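Local structure of RNA-directed RNA polymerase (Infectious pancreatic necrosis virus, 3ZED) at residues R519-L524 against V556-L560; N346-T350 against R367-I371. The protein probably catalyses RNA-templated RNA synthesis for birnavirus genome replication, existing both free and covalently attached to the genomic RNA, and interacts with the capsid protein VP3. All blocks are in the same frame, centred on the assembly; numbering follows the deposited sequence.

Both contacts adjoin the four-stranded antiparallel sheet of the polymerase palm, where the turn between strands 382-386 and 389-394 carries the Ala-Asp-Asn sequence, catalytic motif C of the permuted birnavirus palm. Contact 1 sets an edge strand of this sheet against strand 556-560; contact 2 fixes a loop against helix 364-377, and its I347, I368 and I371 pack on strand 382-386. Their centres lie about 17 Å apart, yet they meet directly: L558 CD1 is 3.8 Å from M369 SD, L560 CD2 is 3.8 Å from I368 CG2, and V556 CG2 is 4.1 Å from M369 CE. Neither contact reaches an annotated site; the side chain of I347 is about 12 Å from a bound potassium ion.

Contact 1 of 2, residues R519-L524 against V556-L560; sequences RELKNL and VELDL
Two antiparallel sheets are apposed here, the palm sheet through its edge strand 515-521 and a three-stranded sheet through its first strand, 556-560. The short axes of 519-521 and 556-560 approach to 7.9 Å with their directions 147° apart, L521 CA lying 7.3 Å from E557 CA and R519 CA 8.1 Å from D559 CA. At that spacing side chains make the contact, while R519 bonds through its backbone to S400, L521 to W398, and V556 to A565, each within its own sheet. E557 centres an inverse gamma turn, its L558 N to V556 O bond (3.0 Å) being weak. D559, in the left-handed region (52/41), and L560 form a G1 beta bulge against strand 563-568. Two carbonyls on this irregular strand accept from palm side chains, L558 O from W398 NE1 and D559 O from Y391 OH.

L521 (t, p) points CD2 to V556 CG1 at 4.0 Å and L558 CD2 at 4.3 Å; L524 brings CD1 within 4.2 Å of V556 CG1. R519 (t, t, m) lies along the polar side, R519 CD 3.4 Å from E557 O, a carbonyl near the guanidinium plane but not hydrogen-bonded to it. Its strongest partner is E579, bridged through NH1, whereas E557 OE1 stays 4.3 Å from R519 NH1, beyond a salt bridge. The bridge from R519 NH2 to D559 OD2 is long, 4.0 Å, and purely electrostatic because the oxygen lies well outside the guanidinium plane. One guanidinium face rests instead on the D559 methylene, R519 CZ 3.7 Å from D559 CB.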
ATOM      1  N   ARG B 519     -14.693 -14.195   4.772  1.00 42.55           N
ATOM      2  CA  ARG B 519     -15.859 -13.988   5.621  1.00 41.92           C
ATOM      3  C   ARG B 519     -17.128 -14.125   4.831  1.00 44.25           C
ATOM      4  O   ARG B 519     -17.217 -13.665   3.698  1.00 41.31           O
ATOM      5  CB  ARG B 519     -15.793 -12.587   6.259  1.00 42.56           C
ATOM      6  CG  ARG B 519     -16.768 -12.372   7.398  1.00 61.63           C
ATOM      7  CD  ARG B 519     -16.310 -11.249   8.296  1.00 73.11           C
ATOM      8  NE  ARG B 519     -15.026 -11.528   8.935  1.00 75.15           N
ATOM      9  CZ  ARG B 519     -14.697 -11.090  10.135  1.00 73.55           C
ATOM     10  NH1 ARG B 519     -15.548 -10.368  10.834  1.00 55.54           N
ATOM     11  NH2 ARG B 519     -13.507 -11.373  10.648  1.00 64.30           N
ATOM     12  N   GLU B 520     -18.117 -14.740   5.451  1.00 43.55           N
ATOM     13  CA  GLU B 520     -19.448 -14.916   4.922  1.00 44.73           C
ATOM     14  C   GLU B 520     -20.410 -14.493   6.024  1.00 50.59           C
ATOM     15  O   GLU B 520     -20.427 -15.079   7.112  1.00 52.13           O
ATOM     16  CB  GLU B 520     -19.670 -16.363   4.461  1.00 47.17           C
ATOM     17  CG  GLU B 520     -21.063 -16.613   3.907  1.00 61.07           C
ATOM     18  CD  GLU B 520     -21.416 -18.059   3.624  1.00 83.51           C
ATOM     19  OE1 GLU B 520     -21.018 -18.938   4.422  1.00 81.47           O
ATOM     20  OE2 GLU B 520     -22.141 -18.303   2.632  1.00 70.22           O
ATOM     21  N   LEU B 521     -21.152 -13.428   5.764  1.00 45.70           N
ATOM     22  CA  LEU B 521     -22.112 -12.884   6.720  1.00 44.43           C
ATOM     23  C   LEU B 521     -23.499 -13.170   6.154  1.00 46.78           C
ATOM     24  O   LEU B 521     -23.996 -12.430   5.307  1.00 46.63           O
ATOM     25  CB  LEU B 521     -21.832 -11.371   6.933  1.00 43.27           C
ATOM     26  CG  LEU B 521     -22.577 -10.651   8.023  1.00 48.63           C
ATOM     27  CD1 LEU B 521     -22.353 -11.326   9.360  1.00 50.66           C
ATOM     28  CD2 LEU B 521     -22.117  -9.197   8.113  1.00 45.95           C
ATOM     29  N   LYS B 522     -24.078 -14.301   6.568  1.00 41.88           N
ATOM     30  CA  LYS B 522     -25.386 -14.787   6.118  1.00 41.63           C
ATOM     31  C   LYS B 522     -26.537 -14.002   6.750  1.00 44.23           C
ATOM     32  O   LYS B 522     -26.374 -13.416   7.827  1.00 42.68           O
ATOM     33  CB  LYS B 522     -25.540 -16.281   6.439  1.00 44.01           C
ATOM     34  CG  LYS B 522     -24.820 -17.189   5.458  1.00 63.61           C
ATOM     35  CD  LYS B 522     -24.946 -18.654   5.846  1.00 77.39           C
ATOM     36  CE  LYS B 522     -24.461 -19.571   4.746  1.00 91.78           C
ATOM     37  NZ  LYS B 522     -24.146 -20.941   5.247  1.00 99.70           N
ATOM     38  N   ASN B 523     -27.719 -14.029   6.081  1.00 42.67           N
ATOM     39  CA  ASN B 523     -28.965 -13.378   6.504  1.00 43.70           C
ATOM     40  C   ASN B 523     -28.667 -11.923   6.858  1.00 45.46           C
ATOM     41  O   ASN B 523     -28.860 -11.487   7.994  1.00 44.76           O
ATOM     42  CB  ASN B 523     -29.626 -14.145   7.693  1.00 47.90           C
ATOM     43  CG  ASN B 523     -29.779 -15.638   7.483  1.00 58.28           C
ATOM     44  OD1 ASN B 523     -30.470 -16.094   6.573  1.00 53.16           O
ATOM     45  ND2 ASN B 523     -29.137 -16.434   8.326  1.00 45.61           N
ATOM     46  N   LEU B 524     -28.108 -11.201   5.879  1.00 43.12           N
ATOM     47  CA  LEU B 524     -27.650  -9.814   6.024  1.00 41.88           C
ATOM     48  C   LEU B 524     -28.789  -8.866   6.386  1.00 47.03           C
ATOM     49  O   LEU B 524     -28.615  -8.108   7.325  1.00 48.65           O
ATOM     50  CB  LEU B 524     -26.910  -9.344   4.757  1.00 41.00           C
ATOM     51  CG  LEU B 524     -26.210  -7.968   4.827  1.00 44.29           C
ATOM     52  CD1 LEU B 524     -25.275  -7.854   6.046  1.00 42.55           C
ATOM     53  CD2 LEU B 524     -25.483  -7.650   3.515  1.00 43.03           C
ATOM     54  N   VAL B 556     -22.717  -5.495  12.904  1.00 35.73           N
ATOM     55  CA  VAL B 556     -22.756  -5.934  11.510  1.00 35.01           C
ATOM     56  C   VAL B 556     -21.271  -6.130  11.196  1.00 38.59           C
ATOM     57  O   VAL B 556     -20.545  -5.148  11.041  1.00 38.93           O
ATOM     58  CB  VAL B 556     -23.505  -4.974  10.543  1.00 38.19           C
ATOM     59  CG1 VAL B 556     -23.633  -5.601   9.151  1.00 38.87           C
ATOM     60  CG2 VAL B 556     -24.884  -4.617  11.077  1.00 37.80           C
ATOM     61  N   GLU B 557     -20.792  -7.384  11.255  1.00 33.92           N
ATOM     62  CA  GLU B 557     -19.363  -7.708  11.153  1.00 32.90           C
ATOM     63  C   GLU B 557     -18.875  -7.767   9.703  1.00 35.23           C
ATOM     64  O   GLU B 557     -18.445  -8.799   9.212  1.00 32.42           O
ATOM     65  CB  GLU B 557     -19.045  -9.000  11.919  1.00 34.46           C
ATOM     66  CG  GLU B 557     -19.405  -8.921  13.394  1.00 42.44           C
ATOM     67  CD  GLU B 557     -18.709  -9.987  14.215  1.00 68.62           C
ATOM     68  OE1 GLU B 557     -17.551  -9.757  14.637  1.00 77.75           O
ATOM     69  OE2 GLU B 557     -19.296 -11.081  14.373  1.00 52.36           O
ATOM     70  N   LEU B 558     -18.906  -6.603   9.036  1.00 34.44           N
ATOM     71  CA  LEU B 558     -18.529  -6.461   7.645  1.00 34.70           C
ATOM     72  C   LEU B 558     -17.057  -6.726   7.417  1.00 40.12           C
ATOM     73  O   LEU B 558     -16.690  -7.165   6.323  1.00 39.72           O
ATOM     74  CB  LEU B 558     -18.846  -5.040   7.161  1.00 34.95           C
ATOM     75  CG  LEU B 558     -20.284  -4.552   7.195  1.00 38.77           C
ATOM     76  CD1 LEU B 558     -20.339  -3.081   6.803  1.00 38.09           C
ATOM     77  CD2 LEU B 558     -21.191  -5.418   6.286  1.00 39.03           C
ATOM     78  N   ASP B 559     -16.214  -6.423   8.439  1.00 36.43           N
ATOM     79  CA  ASP B 559     -14.757  -6.436   8.377  1.00 36.41           C
ATOM     80  C   ASP B 559     -14.334  -5.576   7.170  1.00 38.68           C
ATOM     81  O   ASP B 559     -13.460  -5.948   6.393  1.00 38.42           O
ATOM     82  CB  ASP B 559     -14.160  -7.859   8.357  1.00 39.61           C
ATOM     83  CG  ASP B 559     -12.643  -7.906   8.524  1.00 52.84           C
ATOM     84  OD1 ASP B 559     -12.081  -6.980   9.153  1.00 53.68           O
ATOM     85  OD2 ASP B 559     -12.014  -8.829   7.967  1.00 58.65           O
ATOM     86  N   LEU B 560     -15.027  -4.433   6.992  1.00 34.17           N
ATOM     87  CA  LEU B 560     -14.772  -3.499   5.910  1.00 33.66           C
ATOM     88  C   LEU B 560     -13.492  -2.774   6.233  1.00 37.23           C
ATOM     89  O   LEU B 560     -13.488  -1.878   7.072  1.00 36.63           O
ATOM     90  CB  LEU B 560     -15.962  -2.532   5.755  1.00 34.28           C
ATOM     91  CG  LEU B 560     -15.872  -1.533   4.579  1.00 38.83           C
ATOM     92  CD1 LEU B 560     -16.170  -2.221   3.245  1.00 39.55           C
ATOM     93  CD2 LEU B 560     -16.826  -0.401   4.787  1.00 40.88           C
TER

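Contact 2 of 2, residues N346-T350 against R367-I371; sequences NITNT and RIMTI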
ATOM      1  N   ASN B 346     -14.290   7.384  -4.079  1.00 39.21           N
ATOM      2  CA  ASN B 346     -14.743   6.091  -3.577  1.00 38.35           C
ATOM      3  C   ASN B 346     -16.264   6.050  -3.547  1.00 40.92           C
ATOM      4  O   ASN B 346     -16.910   7.050  -3.841  1.00 41.26           O
ATOM      5  CB  ASN B 346     -14.127   5.765  -2.194  1.00 37.42           C
ATOM      6  CG  ASN B 346     -14.456   6.767  -1.132  1.00 44.63           C
ATOM      7  OD1 ASN B 346     -15.603   6.910  -0.718  1.00 32.25           O
ATOM      8  ND2 ASN B 346     -13.463   7.500  -0.691  1.00 41.96           N
ATOM      9  N   ILE B 347     -16.827   4.892  -3.189  1.00 36.96           N
ATOM     10  CA  ILE B 347     -18.265   4.624  -3.168  1.00 37.21           C
ATOM     11  C   ILE B 347     -19.061   5.613  -2.261  1.00 41.60           C
ATOM     12  O   ILE B 347     -20.246   5.799  -2.494  1.00 41.94           O
ATOM     13  CB  ILE B 347     -18.510   3.135  -2.780  1.00 38.35           C
ATOM     14  CG1 ILE B 347     -19.899   2.624  -3.232  1.00 37.98           C
ATOM     15  CG2 ILE B 347     -18.186   2.838  -1.312  1.00 35.84           C
ATOM     16  CD1 ILE B 347     -20.022   1.085  -3.359  1.00 43.11           C
ATOM     17  N   THR B 348     -18.426   6.254  -1.272  1.00 38.92           N
ATOM     18  CA  THR B 348     -19.149   7.154  -0.374  1.00 39.10           C
ATOM     19  C   THR B 348     -19.296   8.563  -0.980  1.00 45.85           C
ATOM     20  O   THR B 348     -20.156   9.313  -0.522  1.00 47.23           O
ATOM     21  CB  THR B 348     -18.505   7.204   1.034  1.00 43.52           C
ATOM     22  OG1 THR B 348     -17.266   7.926   0.995  1.00 39.81           O
ATOM     23  CG2 THR B 348     -18.310   5.823   1.645  1.00 40.72           C
ATOM     24  N   ASN B 349     -18.497   8.916  -2.011  1.00 44.24           N
ATOM     25  CA  ASN B 349     -18.566  10.253  -2.626  1.00 45.76           C
ATOM     26  C   ASN B 349     -18.689  10.200  -4.160  1.00 53.12           C
ATOM     27  O   ASN B 349     -18.760  11.246  -4.795  1.00 55.72           O
ATOM     28  CB  ASN B 349     -17.335  11.100  -2.229  1.00 38.51           C
ATOM     29  CG  ASN B 349     -15.985  10.548  -2.658  1.00 47.53           C
ATOM     30  OD1 ASN B 349     -15.798   9.993  -3.744  1.00 42.87           O
ATOM     31  ND2 ASN B 349     -14.981  10.775  -1.846  1.00 37.21           N
ATOM     32  N   THR B 350     -18.658   8.999  -4.755  1.00 48.91           N
ATOM     33  CA  THR B 350     -18.699   8.813  -6.218  1.00 49.31           C
ATOM     34  C   THR B 350     -19.407   7.510  -6.531  1.00 51.90           C
ATOM     35  O   THR B 350     -19.351   6.587  -5.727  1.00 50.65           O
ATOM     36  CB  THR B 350     -17.237   8.820  -6.781  1.00 47.94           C
ATOM     37  OG1 THR B 350     -16.552  10.010  -6.355  1.00 43.11           O
ATOM     38  CG2 THR B 350     -17.159   8.682  -8.311  1.00 42.12           C
ATOM     39  N   ARG B 367     -22.636   5.956   5.646  1.00 37.26           N
ATOM     40  CA  ARG B 367     -22.789   6.094   4.174  1.00 37.58           C
ATOM     41  C   ARG B 367     -22.753   4.714   3.504  1.00 39.93           C
ATOM     42  O   ARG B 367     -23.585   4.425   2.650  1.00 39.84           O
ATOM     43  CB  ARG B 367     -21.708   7.016   3.574  1.00 36.56           C
ATOM     44  CG  ARG B 367     -21.906   8.477   3.936  1.00 36.85           C
ATOM     45  CD  ARG B 367     -21.022   9.370   3.092  1.00 39.88           C
ATOM     46  NE  ARG B 367     -21.379  10.778   3.240  1.00 45.53           N
ATOM     47  CZ  ARG B 367     -21.168  11.712   2.315  1.00 60.12           C
ATOM     48  NH1 ARG B 367     -20.605  11.392   1.158  1.00 52.19           N
ATOM     49  NH2 ARG B 367     -21.531  12.970   2.535  1.00 51.85           N
ATOM     50  N   ILE B 368     -21.819   3.844   3.943  1.00 37.36           N
ATOM     51  CA  ILE B 368     -21.681   2.460   3.465  1.00 36.10           C
ATOM     52  C   ILE B 368     -22.955   1.668   3.804  1.00 39.66           C
ATOM     53  O   ILE B 368     -23.509   1.009   2.922  1.00 40.06           O
ATOM     54  CB  ILE B 368     -20.405   1.790   4.069  1.00 37.77           C
ATOM     55  CG1 ILE B 368     -19.112   2.398   3.498  1.00 37.13           C
ATOM     56  CG2 ILE B 368     -20.440   0.234   3.962  1.00 37.35           C
ATOM     57  CD1 ILE B 368     -18.799   2.099   2.080  1.00 40.08           C
ATOM     58  N   MET B 369     -23.438   1.768   5.072  1.00 34.39           N
ATOM     59  CA  MET B 369     -24.651   1.059   5.516  1.00 34.25           C
ATOM     60  C   MET B 369     -25.898   1.523   4.745  1.00 39.35           C
ATOM     61  O   MET B 369     -26.738   0.683   4.425  1.00 40.88           O
ATOM     62  CB  MET B 369     -24.855   1.183   7.021  1.00 35.59           C
ATOM     63  CG  MET B 369     -23.790   0.430   7.823  1.00 37.38           C
ATOM     64  SD  MET B 369     -23.684  -1.373   7.488  1.00 41.76           S
ATOM     65  CE  MET B 369     -25.319  -1.921   8.009  1.00 37.93           C
ATOM     66  N   THR B 370     -25.974   2.821   4.370  1.00 34.21           N
ATOM     67  CA  THR B 370     -27.060   3.359   3.541  1.00 36.00           C
ATOM     68  C   THR B 370     -26.997   2.696   2.149  1.00 41.33           C
ATOM     69  O   THR B 370     -28.014   2.231   1.654  1.00 41.89           O
ATOM     70  CB  THR B 370     -26.981   4.904   3.470  1.00 40.96           C
ATOM     71  OG1 THR B 370     -27.165   5.422   4.786  1.00 44.79           O
ATOM     72  CG2 THR B 370     -28.044   5.517   2.557  1.00 41.63           C
ATOM     73  N   ILE B 371     -25.793   2.619   1.550  1.00 40.08           N
ATOM     74  CA  ILE B 371     -25.581   2.001   0.234  1.00 39.64           C
ATOM     75  C   ILE B 371     -25.983   0.512   0.310  1.00 44.66           C
ATOM     76  O   ILE B 371     -26.726   0.057  -0.561  1.00 47.21           O
ATOM     77  CB  ILE B 371     -24.128   2.222  -0.291  1.00 40.21           C
ATOM     78  CG1 ILE B 371     -23.920   3.707  -0.704  1.00 40.71           C
ATOM     79  CG2 ILE B 371     -23.819   1.300  -1.483  1.00 40.01           C
ATOM     80  CD1 ILE B 371     -22.477   4.203  -0.546  1.00 41.42           C
TER
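Between 346-350 and 367-371 there is one hydrogen bond: R367 NH1 donates to T348 O over 2.7 Å, with an N-H...O angle of 137°. To reach it, R367, in the first turn of helix 364-377, extends with chi2 and chi3 both t, and its aliphatic part also packs on the loop, R367 CD lying 3.9 Å from T348 CB.

That carbonyl is presented by a tightly bonded loop. I347 and T348 occupy the central positions of a type I beta turn closed by N349 N to N346 O (3.1 Å). N346 OD1 accepts from T348 N (3.0 Å), forming an Asx turn, and from T348 OG1 (2.6 Å). N349 OD1 in turn accepts from N346 N (3.0 Å) and T350 OG1 (2.7 Å). I347 O accepts a hydrogen bond from R695 NH1.

The apolar contacts come from residues one helical turn apart or nearly so. I368 CD1 lies 3.5 Å from I347 CG2 and 3.8 Å from T348 CG2, while I371 CD1 approaches I347 CG1 to 4.0 Å. I347 and I368 also touch M384 of palm strand 382-386. Separately, I371 CD1 makes a close van der Waals contact with the carbonyl I347 O, at 3.4 Å.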